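Local coordinates for 3-dehydroquinate dehydratase (Clostridium difficile, PDB 4H3D), which catalyses the cis-dehydration of 3-dehydroquinate to 3-dehydroshikimate through an imine intermediate, the third step of the chorismate pathway, at residues Ile96-Ile108 against Ile117-Val131. Numbering follows the deposited sequence. Where two conformers were deposited one is given.
Sequences ISRDYYTTLNKEI and IDVELFMGDEVIDEV
Tyr101 reaches from helix 98-108 to the end of strand 117-120, where its OH accepts a hydrogen bond from Glu120 N (3.1 Å, 156° at the hydrogen). Water 2, lying in the ring plane, joins the same OH to Asp118 O. Both faces of the ring are covered: Asn105 ND2 sits over the centre of one, and on the other Met123 makes a Met-aromatic contact, SD 4.3 Å from the ring centroid. In the modelled conformer, two successive bends in the chain fold Met123 back, placing CE 3.4 Å from Tyr101 CD2 and also over a face of the Arg98 guanidinium.

Arg98 NH1, in the modelled conformer, donates to Met123 O at 2.7 Å, nearly in the guanidinium plane and onto a carbonyl lone pair, though the bond is bent. Water 1 links NH2 to Phe122 O.

Between the two helices, which run nearly parallel (14°), both methyls of Val127 lie against Thr102 OG1, and Val131 CG1 lies 3.8 Å from Asn105 CB. Farther along, Lys106 NZ forms a salt bridge with Glu130 OE2 (2.7 Å), on its anti lone pair; Lys106 also makes a cation-pi contact with Phe134.

The contact thus ties neighbouring outer helices of the TIM barrel to a strand whose Asp118 and Glu120, which also accepts from Ser87 N, both form salt bridges with substrate-binding Arg86. Tyr101 OH takes up the Glu120 N-H at that strand's end, while the Lys106-Glu130 pair joins the helices.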
ATOM      1  N   ILE B  96      28.215   3.186  22.804  1.00 31.08           N
ATOM      2  CA  ILE B  96      28.424   4.184  23.864  1.00 31.22           C
ATOM      3  C   ILE B  96      27.881   3.633  25.173  1.00 31.50           C
ATOM      4  O   ILE B  96      27.105   2.656  25.185  1.00 32.85           O
ATOM      5  CB  ILE B  96      27.759   5.565  23.579  1.00 29.12           C
ATOM      6  CG1 ILE B  96      26.239   5.427  23.510  1.00 29.93           C
ATOM      7  CG2 ILE B  96      28.359   6.189  22.329  1.00 29.46           C
ATOM      8  CD1 ILE B  96      25.484   6.770  23.364  1.00 29.16           C
ATOM      9  N   SER B  97      28.254   4.260  26.278  1.00 29.76           N
ATOM     10  CA  SER B  97      27.799   3.798  27.557  1.00 30.27           C
ATOM     11  C   SER B  97      26.362   4.208  27.818  1.00 29.94           C
ATOM     12  O   SER B  97      25.809   5.106  27.172  1.00 26.99           O
ATOM     13  CB  SER B  97      28.690   4.331  28.693  1.00 33.29           C
ATOM     14  OG  SER B  97      28.479   5.721  28.907  1.00 27.79           O
ATOM     15  N   ARG B  98      25.773   3.520  28.779  0.50 30.73           N
ATOM     16  CA  ARG B  98      24.430   3.769  29.251  0.50 31.39           C
ATOM     17  C   ARG B  98      24.351   5.178  29.850  0.50 30.18           C
ATOM     18  O   ARG B  98      23.405   5.931  29.599  0.50 27.49           O
ATOM     19  CB  ARG B  98      24.131   2.697  30.300  0.50 34.35           C
ATOM     20  CG  ARG B  98      22.878   2.829  31.091  0.50 36.75           C
ATOM     21  CD  ARG B  98      22.606   1.471  31.723  0.50 40.05           C
ATOM     22  NE  ARG B  98      22.505   0.487  30.653  0.50 37.89           N
ATOM     23  CZ  ARG B  98      21.365   0.180  30.046  0.50 29.79           C
ATOM     24  NH1 ARG B  98      20.248   0.749  30.450  0.50 22.96           N
ATOM     25  NH2 ARG B  98      21.345  -0.704  29.052  0.50 21.94           N
ATOM     26  N   ASP B  99      25.368   5.528  30.628  1.00 29.83           N
ATOM     27  CA  ASP B  99      25.449   6.845  31.240  1.00 30.51           C
ATOM     28  C   ASP B  99      25.560   7.937  30.179  1.00 26.88           C
ATOM     29  O   ASP B  99      24.924   8.981  30.311  1.00 25.92           O
ATOM     30  CB  ASP B  99      26.625   6.930  32.219  1.00 32.75           C
ATOM     31  CG  ASP B  99      26.354   6.195  33.527  1.00 38.13           C
ATOM     32  OD1 ASP B  99      25.173   5.936  33.853  1.00 40.59           O
ATOM     33  OD2 ASP B  99      27.320   5.886  34.230  1.00 40.13           O
ATOM     34  N   TYR B 100      26.351   7.704  29.127  1.00 25.70           N
ATOM     35  CA  TYR B 100      26.480   8.725  28.090  1.00 23.61           C
ATOM     36  C   TYR B 100      25.191   8.836  27.273  1.00 23.55           C
ATOM     37  O   TYR B 100      24.832   9.912  26.844  1.00 21.60           O
ATOM     38  CB  TYR B 100      27.684   8.507  27.164  1.00 23.85           C
ATOM     39  CG  TYR B 100      27.862   9.687  26.218  1.00 22.44           C
ATOM     40  CD1 TYR B 100      28.188  10.951  26.715  1.00 27.32           C
ATOM     41  CD2 TYR B 100      27.676   9.551  24.848  1.00 27.65           C
ATOM     42  CE1 TYR B 100      28.323  12.044  25.870  1.00 27.39           C
ATOM     43  CE2 TYR B 100      27.816  10.637  23.994  1.00 23.82           C
ATOM     44  CZ  TYR B 100      28.145  11.884  24.519  1.00 25.27           C
ATOM     45  OH  TYR B 100      28.289  12.964  23.680  1.00 23.37           O
ATOM     46  N   TYR B 101      24.495   7.721  27.073  1.00 24.33           N
ATOM     47  CA  TYR B 101      23.239   7.744  26.326  1.00 23.62           C
ATOM     48  C   TYR B 101      22.260   8.679  27.023  1.00 22.62           C
ATOM     49  O   TYR B 101      21.602   9.488  26.382  1.00 19.85           O
ATOM     50  CB  TYR B 101      22.659   6.334  26.227  1.00 24.04           C
ATOM     51  CG  TYR B 101      21.337   6.216  25.523  1.00 22.56           C
ATOM     52  CD1 TYR B 101      21.267   6.035  24.151  1.00 25.38           C
ATOM     53  CD2 TYR B 101      20.145   6.232  26.241  1.00 24.25           C
ATOM     54  CE1 TYR B 101      20.029   5.903  23.505  1.00 22.44           C
ATOM     55  CE2 TYR B 101      18.924   6.100  25.615  1.00 24.12           C
ATOM     56  CZ  TYR B 101      18.870   5.937  24.243  1.00 26.16           C
ATOM     57  OH  TYR B 101      17.644   5.798  23.631  1.00 22.04           O
ATOM     58  N   THR B 102      22.182   8.541  28.343  1.00 23.20           N
ATOM     59  CA  THR B 102      21.313   9.361  29.178  1.00 24.25           C
ATOM     60  C   THR B 102      21.739  10.830  29.130  1.00 22.86           C
ATOM     61  O   THR B 102      20.919  11.703  28.866  1.00 23.33           O
ATOM     62  CB  THR B 102      21.328   8.850  30.628  1.00 24.90           C
ATOM     63  OG1 THR B 102      20.913   7.472  30.637  1.00 28.56           O
ATOM     64  CG2 THR B 102      20.403   9.675  31.521  1.00 25.83           C
ATOM     65  N   THR B 103      23.021  11.080  29.346  1.00 23.00           N
ATOM     66  CA  THR B 103      23.576  12.440  29.319  1.00 25.35           C
ATOM     67  C   THR B 103      23.366  13.113  27.969  1.00 24.02           C
ATOM     68  O   THR B 103      22.937  14.267  27.906  1.00 24.86           O
ATOM     69  CB  THR B 103      25.093  12.435  29.641  1.00 27.00           C
ATOM     70  OG1 THR B 103      25.297  11.875  30.935  1.00 30.63           O
ATOM     71  CG2 THR B 103      25.663  13.861  29.614  1.00 28.57           C
ATOM     72  N   LEU B 104      23.683  12.408  26.889  1.00 22.85           N
ATOM     73  CA  LEU B 104      23.502  12.964  25.544  1.00 22.20           C
ATOM     74  C   LEU B 104      22.057  13.428  25.326  1.00 22.96           C
ATOM     75  O   LEU B 104      21.806  14.574  24.943  1.00 21.43           O
ATOM     76  CB  LEU B 104      23.873  11.927  24.493  1.00 22.75           C
ATOM     77  CG  LEU B 104      23.714  12.296  23.019  1.00 20.69           C
ATOM     78  CD1 LEU B 104      24.598  13.492  22.630  1.00 20.02           C
ATOM     79  CD2 LEU B 104      24.038  11.094  22.167  1.00 18.88           C
ATOM     80  N   ASN B 105      21.099  12.538  25.562  1.00 22.72           N
ATOM     81  CA  ASN B 105      19.706  12.904  25.360  1.00 22.05           C
ATOM     82  C   ASN B 105      19.215  14.036  26.264  1.00 22.17           C
ATOM     83  O   ASN B 105      18.427  14.878  25.838  1.00 21.25           O
ATOM     84  CB  ASN B 105      18.822  11.687  25.500  1.00 22.48           C
ATOM     85  CG  ASN B 105      18.831  10.837  24.262  1.00 24.43           C
ATOM     86  OD1 ASN B 105      18.434  11.291  23.191  1.00 21.51           O
ATOM     87  ND2 ASN B 105      19.279   9.590  24.396  1.00 21.35           N
ATOM     88  N   LYS B 106      19.663  14.045  27.510  1.00 22.00           N
ATOM     89  CA  LYS B 106      19.265  15.095  28.433  1.00 23.53           C
ATOM     90  C   LYS B 106      19.864  16.428  28.020  1.00 24.64           C
ATOM     91  O   LYS B 106      19.174  17.428  27.959  1.00 24.92           O
ATOM     92  CB  LYS B 106      19.675  14.729  29.857  1.00 23.06           C
ATOM     93  CG  LYS B 106      18.853  13.576  30.429  1.00 25.74           C
ATOM     94  CD  LYS B 106      19.215  13.278  31.883  1.00 31.20           C
ATOM     95  CE  LYS B 106      18.756  14.353  32.842  1.00 35.24           C
ATOM     96  NZ  LYS B 106      19.354  14.148  34.209  1.00 38.89           N
ATOM     97  N   GLU B 107      21.153  16.432  27.716  1.00 24.12           N
ATOM     98  CA  GLU B 107      21.826  17.662  27.338  1.00 27.70           C
ATOM     99  C   GLU B 107      21.261  18.248  26.068  1.00 26.70           C
ATOM    100  O   GLU B 107      21.118  19.472  25.956  1.00 25.33           O
ATOM    101  CB  GLU B 107      23.331  17.424  27.165  1.00 29.82           C
ATOM    102  CG  GLU B 107      24.070  17.315  28.462  1.00 37.46           C
ATOM    103  CD  GLU B 107      24.197  18.654  29.160  1.00 47.72           C
ATOM    104  OE1 GLU B 107      24.409  19.683  28.466  1.00 50.82           O
ATOM    105  OE2 GLU B 107      24.093  18.677  30.402  1.00 56.62           O
ATOM    106  N   ILE B 108      20.940  17.391  25.102  1.00 25.04           N
ATOM    107  CA  ILE B 108      20.410  17.874  23.850  1.00 23.61           C
ATOM    108  C   ILE B 108      18.977  18.370  24.043  1.00 23.44           C
ATOM    109  O   ILE B 108      18.600  19.387  23.452  1.00 22.02           O
ATOM    110  CB  ILE B 108      20.531  16.823  22.711  1.00 24.83           C
ATOM    111  CG1 ILE B 108      22.003  16.538  22.432  1.00 25.34           C
ATOM    112  CG2 ILE B 108      19.850  17.317  21.427  1.00 19.06           C
ATOM    113  CD1 ILE B 108      22.867  17.774  22.276  1.00 28.81           C
ATOM    114  N   ILE B 117      12.681  13.541  20.754  1.00 20.71           N
ATOM    115  CA  ILE B 117      13.814  12.644  20.904  1.00 20.54           C
ATOM    116  C   ILE B 117      13.283  11.227  20.867  1.00 20.65           C
ATOM    117  O   ILE B 117      12.137  10.992  21.242  1.00 20.02           O
ATOM    118  CB  ILE B 117      14.621  12.843  22.231  1.00 19.94           C
ATOM    119  CG1 ILE B 117      13.710  12.721  23.465  1.00 21.33           C
ATOM    120  CG2 ILE B 117      15.323  14.161  22.212  1.00 22.57           C
ATOM    121  CD1 ILE B 117      14.494  12.659  24.825  1.00 22.20           C
ATOM    122  N   ASP B 118      14.118  10.297  20.417  1.00 19.71           N
ATOM    123  CA  ASP B 118      13.743   8.879  20.364  1.00 23.38           C
ATOM    124  C   ASP B 118      14.548   8.138  21.426  1.00 23.55           C
ATOM    125  O   ASP B 118      15.784   8.155  21.399  1.00 27.72           O
ATOM    126  CB  ASP B 118      13.980   8.311  18.945  1.00 25.07           C
ATOM    127  CG  ASP B 118      13.751   6.784  18.841  1.00 27.77           C
ATOM    128  OD1 ASP B 118      14.281   6.041  19.689  1.00 24.21           O
ATOM    129  OD2 ASP B 118      13.111   6.326  17.858  1.00 27.02           O
ATOM    130  N   VAL B 119      13.844   7.537  22.390  1.00 22.43           N
ATOM    131  CA  VAL B 119      14.493   6.755  23.431  1.00 22.86           C
ATOM    132  C   VAL B 119      14.030   5.285  23.319  1.00 21.87           C
ATOM    133  O   VAL B 119      12.869   5.008  23.091  1.00 21.85           O
ATOM    134  CB  VAL B 119      14.241   7.341  24.851  1.00 23.33           C
ATOM    135  CG1 VAL B 119      14.625   8.833  24.884  1.00 29.41           C
ATOM    136  CG2 VAL B 119      12.837   7.180  25.263  1.00 26.57           C
ATOM    137  N   GLU B 120      14.956   4.359  23.489  1.00 21.29           N
ATOM    138  CA  GLU B 120      14.670   2.938  23.321  1.00 20.30           C
ATOM    139  C   GLU B 120      14.099   2.263  24.572  1.00 20.74           C
ATOM    140  O   GLU B 120      14.692   2.351  25.647  1.00 20.76           O
ATOM    141  CB  GLU B 120      15.956   2.239  22.883  1.00 20.87           C
ATOM    142  CG  GLU B 120      16.373   2.633  21.514  1.00 24.18           C
ATOM    143  CD  GLU B 120      17.841   2.369  21.230  1.00 31.71           C
ATOM    144  OE1 GLU B 120      18.551   1.870  22.133  1.00 33.75           O
ATOM    145  OE2 GLU B 120      18.277   2.677  20.105  1.00 24.55           O
ATOM    146  N   LEU B 121      12.958   1.578  24.409  1.00 20.17           N
ATOM    147  CA  LEU B 121      12.308   0.813  25.490  1.00 19.31           C
ATOM    148  C   LEU B 121      13.306  -0.105  26.232  1.00 20.41           C
ATOM    149  O   LEU B 121      13.275  -0.235  27.457  1.00 21.74           O
ATOM    150  CB  LEU B 121      11.197  -0.055  24.902  1.00 21.04           C
ATOM    151  CG  LEU B 121      10.370  -0.886  25.885  1.00 20.93           C
ATOM    152  CD1 LEU B 121       9.634   0.014  26.877  1.00 22.76           C
ATOM    153  CD2 LEU B 121       9.400  -1.785  25.140  1.00 20.61           C
ATOM    154  N   PHE B 122      14.180  -0.722  25.463  1.00 19.33           N
ATOM    155  CA  PHE B 122      15.121  -1.706  25.960  1.00 19.99           C
ATOM    156  C   PHE B 122      16.185  -1.144  26.938  1.00 20.11           C
ATOM    157  O   PHE B 122      16.841  -1.903  27.641  1.00 18.91           O
ATOM    158  CB  PHE B 122      15.777  -2.439  24.758  1.00 20.78           C
ATOM    159  CG  PHE B 122      16.208  -3.847  25.064  1.00 24.56           C
ATOM    160  CD1 PHE B 122      15.253  -4.827  25.329  1.00 27.60           C
ATOM    161  CD2 PHE B 122      17.537  -4.217  25.029  1.00 25.90           C
ATOM    162  CE1 PHE B 122      15.615  -6.127  25.590  1.00 28.93           C
ATOM    163  CE2 PHE B 122      17.916  -5.523  25.296  1.00 28.58           C
ATOM    164  CZ  PHE B 122      16.956  -6.484  25.579  1.00 30.74           C
ATOM    165  N   MET B 123      16.342   0.179  26.964  0.60 20.43           N
ATOM    166  CA  MET B 123      17.269   0.822  27.905  0.60 21.57           C
ATOM    167  C   MET B 123      16.808   0.645  29.356  0.60 23.09           C
ATOM    168  O   MET B 123      17.602   0.772  30.283  0.60 24.07           O
ATOM    169  CB  MET B 123      17.430   2.310  27.568  0.60 20.89           C
ATOM    170  CG  MET B 123      18.142   2.549  26.259  0.60 21.07           C
ATOM    171  SD  MET B 123      19.849   1.989  26.301  0.60 31.06           S
ATOM    172  CE  MET B 123      20.522   3.065  27.556  0.60 24.56           C
ATOM    173  N   GLY B 124      15.525   0.345  29.547  1.00 23.58           N
ATOM    174  CA  GLY B 124      14.981   0.092  30.889  1.00 24.14           C
ATOM    175  C   GLY B 124      14.322   1.285  31.549  1.00 24.46           C
ATOM    176  O   GLY B 124      14.586   2.429  31.194  1.00 21.71           O
ATOM    177  N   ASP B 125      13.492   0.997  32.544  1.00 25.36           N
ATOM    178  CA  ASP B 125      12.718   2.024  33.242  1.00 26.86           C
ATOM    179  C   ASP B 125      13.536   3.152  33.875  1.00 27.46           C
ATOM    180  O   ASP B 125      13.103   4.312  33.860  1.00 26.75           O
ATOM    181  CB  ASP B 125      11.846   1.391  34.332  1.00 28.95           C
ATOM    182  CG  ASP B 125      10.784   0.450  33.774  1.00 34.87           C
ATOM    183  OD1 ASP B 125      10.422   0.569  32.582  1.00 39.11           O
ATOM    184  OD2 ASP B 125      10.302  -0.423  34.549  1.00 48.78           O
ATOM    185  N   GLU B 126      14.703   2.820  34.425  0.60 28.03           N
ATOM    186  CA  GLU B 126      15.534   3.827  35.091  0.60 29.64           C
ATOM    187  C   GLU B 126      15.965   4.905  34.105  0.60 28.14           C
ATOM    188  O   GLU B 126      15.783   6.092  34.355  0.60 27.25           O
ATOM    189  CB  GLU B 126      16.759   3.192  35.772  0.60 31.26           C
ATOM    190  CG  GLU B 126      17.605   4.181  36.582  0.60 36.06           C
ATOM    191  CD  GLU B 126      18.663   3.506  37.450  0.60 41.40           C
ATOM    192  OE1 GLU B 126      19.037   2.349  37.172  0.60 47.73           O
ATOM    193  OE2 GLU B 126      19.122   4.145  38.414  0.60 46.94           O
ATOM    194  N   VAL B 127      16.524   4.478  32.980  1.00 26.21           N
ATOM    195  CA  VAL B 127      16.990   5.402  31.953  1.00 24.83           C
ATOM    196  C   VAL B 127      15.811   6.168  31.357  1.00 23.32           C
ATOM    197  O   VAL B 127      15.828   7.405  31.288  1.00 24.67           O
ATOM    198  CB  VAL B 127      17.728   4.661  30.819  1.00 24.01           C
ATOM    199  CG1 VAL B 127      17.858   5.543  29.584  1.00 20.20           C
ATOM    200  CG2 VAL B 127      19.073   4.172  31.318  1.00 26.62           C
ATOM    201  N   ILE B 128      14.784   5.428  30.960  1.00 23.15           N
ATOM    202  CA  ILE B 128      13.579   6.009  30.358  1.00 24.27           C
ATOM    203  C   ILE B 128      12.908   7.032  31.264  1.00 25.13           C
ATOM    204  O   ILE B 128      12.587   8.126  30.819  1.00 23.44           O
ATOM    205  CB  ILE B 128      12.569   4.940  29.983  1.00 22.73           C
ATOM    206  CG1 ILE B 128      13.121   4.058  28.851  1.00 25.53           C
ATOM    207  CG2 ILE B 128      11.278   5.584  29.520  1.00 24.73           C
ATOM    208  CD1 ILE B 128      12.339   2.788  28.645  1.00 28.27           C
ATOM    209  N   ASP B 129      12.700   6.681  32.527  1.00 27.12           N
ATOM    210  CA  ASP B 129      12.078   7.626  33.473  1.00 29.53           C
ATOM    211  C   ASP B 129      12.861   8.921  33.548  1.00 28.80           C
ATOM    212  O   ASP B 129      12.276  10.019  33.500  1.00 29.39           O
ATOM    213  CB  ASP B 129      11.930   7.021  34.879  1.00 30.30           C
ATOM    214  CG  ASP B 129      10.731   6.070  34.995  1.00 37.06           C
ATOM    215  OD1 ASP B 129       9.947   5.952  34.030  1.00 37.20           O
ATOM    216  OD2 ASP B 129      10.578   5.441  36.065  1.00 42.45           O
ATOM    217  N   GLU B 130      14.174   8.811  33.628  1.00 27.65           N
ATOM    218  CA  GLU B 130      15.006  10.003  33.726  1.00 30.09           C
ATOM    219  C   GLU B 130      14.942  10.864  32.464  1.00 27.66           C
ATOM    220  O   GLU B 130      14.725  12.082  32.547  1.00 28.34           O
ATOM    221  CB  GLU B 130      16.465   9.653  34.058  1.00 30.96           C
ATOM    222  CG  GLU B 130      17.319  10.900  34.315  1.00 37.14           C
ATOM    223  CD  GLU B 130      18.751  10.604  34.740  1.00 44.89           C
ATOM    224  OE1 GLU B 130      19.110   9.429  34.955  1.00 45.43           O
ATOM    225  OE2 GLU B 130      19.522  11.578  34.876  1.00 50.65           O
ATOM    226  N   VAL B 131      15.108  10.237  31.303  1.00 25.37           N
ATOM    227  CA  VAL B 131      15.119  10.974  30.048  1.00 24.31           C
ATOM    228  C   VAL B 131      13.731  11.510  29.675  1.00 23.51           C
ATOM    229  O   VAL B 131      13.614  12.639  29.202  1.00 23.10           O
ATOM    230  CB  VAL B 131      15.689  10.138  28.895  1.00 24.56           C
ATOM    231  CG1 VAL B 131      15.727  10.960  27.624  1.00 24.87           C
ATOM    232  CG2 VAL B 131      17.095   9.640  29.262  1.00 25.81           C
TER
HETATM  233  O   HOH W   1      19.616  -2.106  27.432  1.00 24.08           O
HETATM  234  O   HOH W   2      17.385   5.880  21.143  1.00 22.45           O
HETATM  235  O   HOH W   3      18.281   9.248  21.374  1.00 21.28           O
HETATM  236  O   HOH W   4      15.916  14.234  28.083  1.00 34.10           O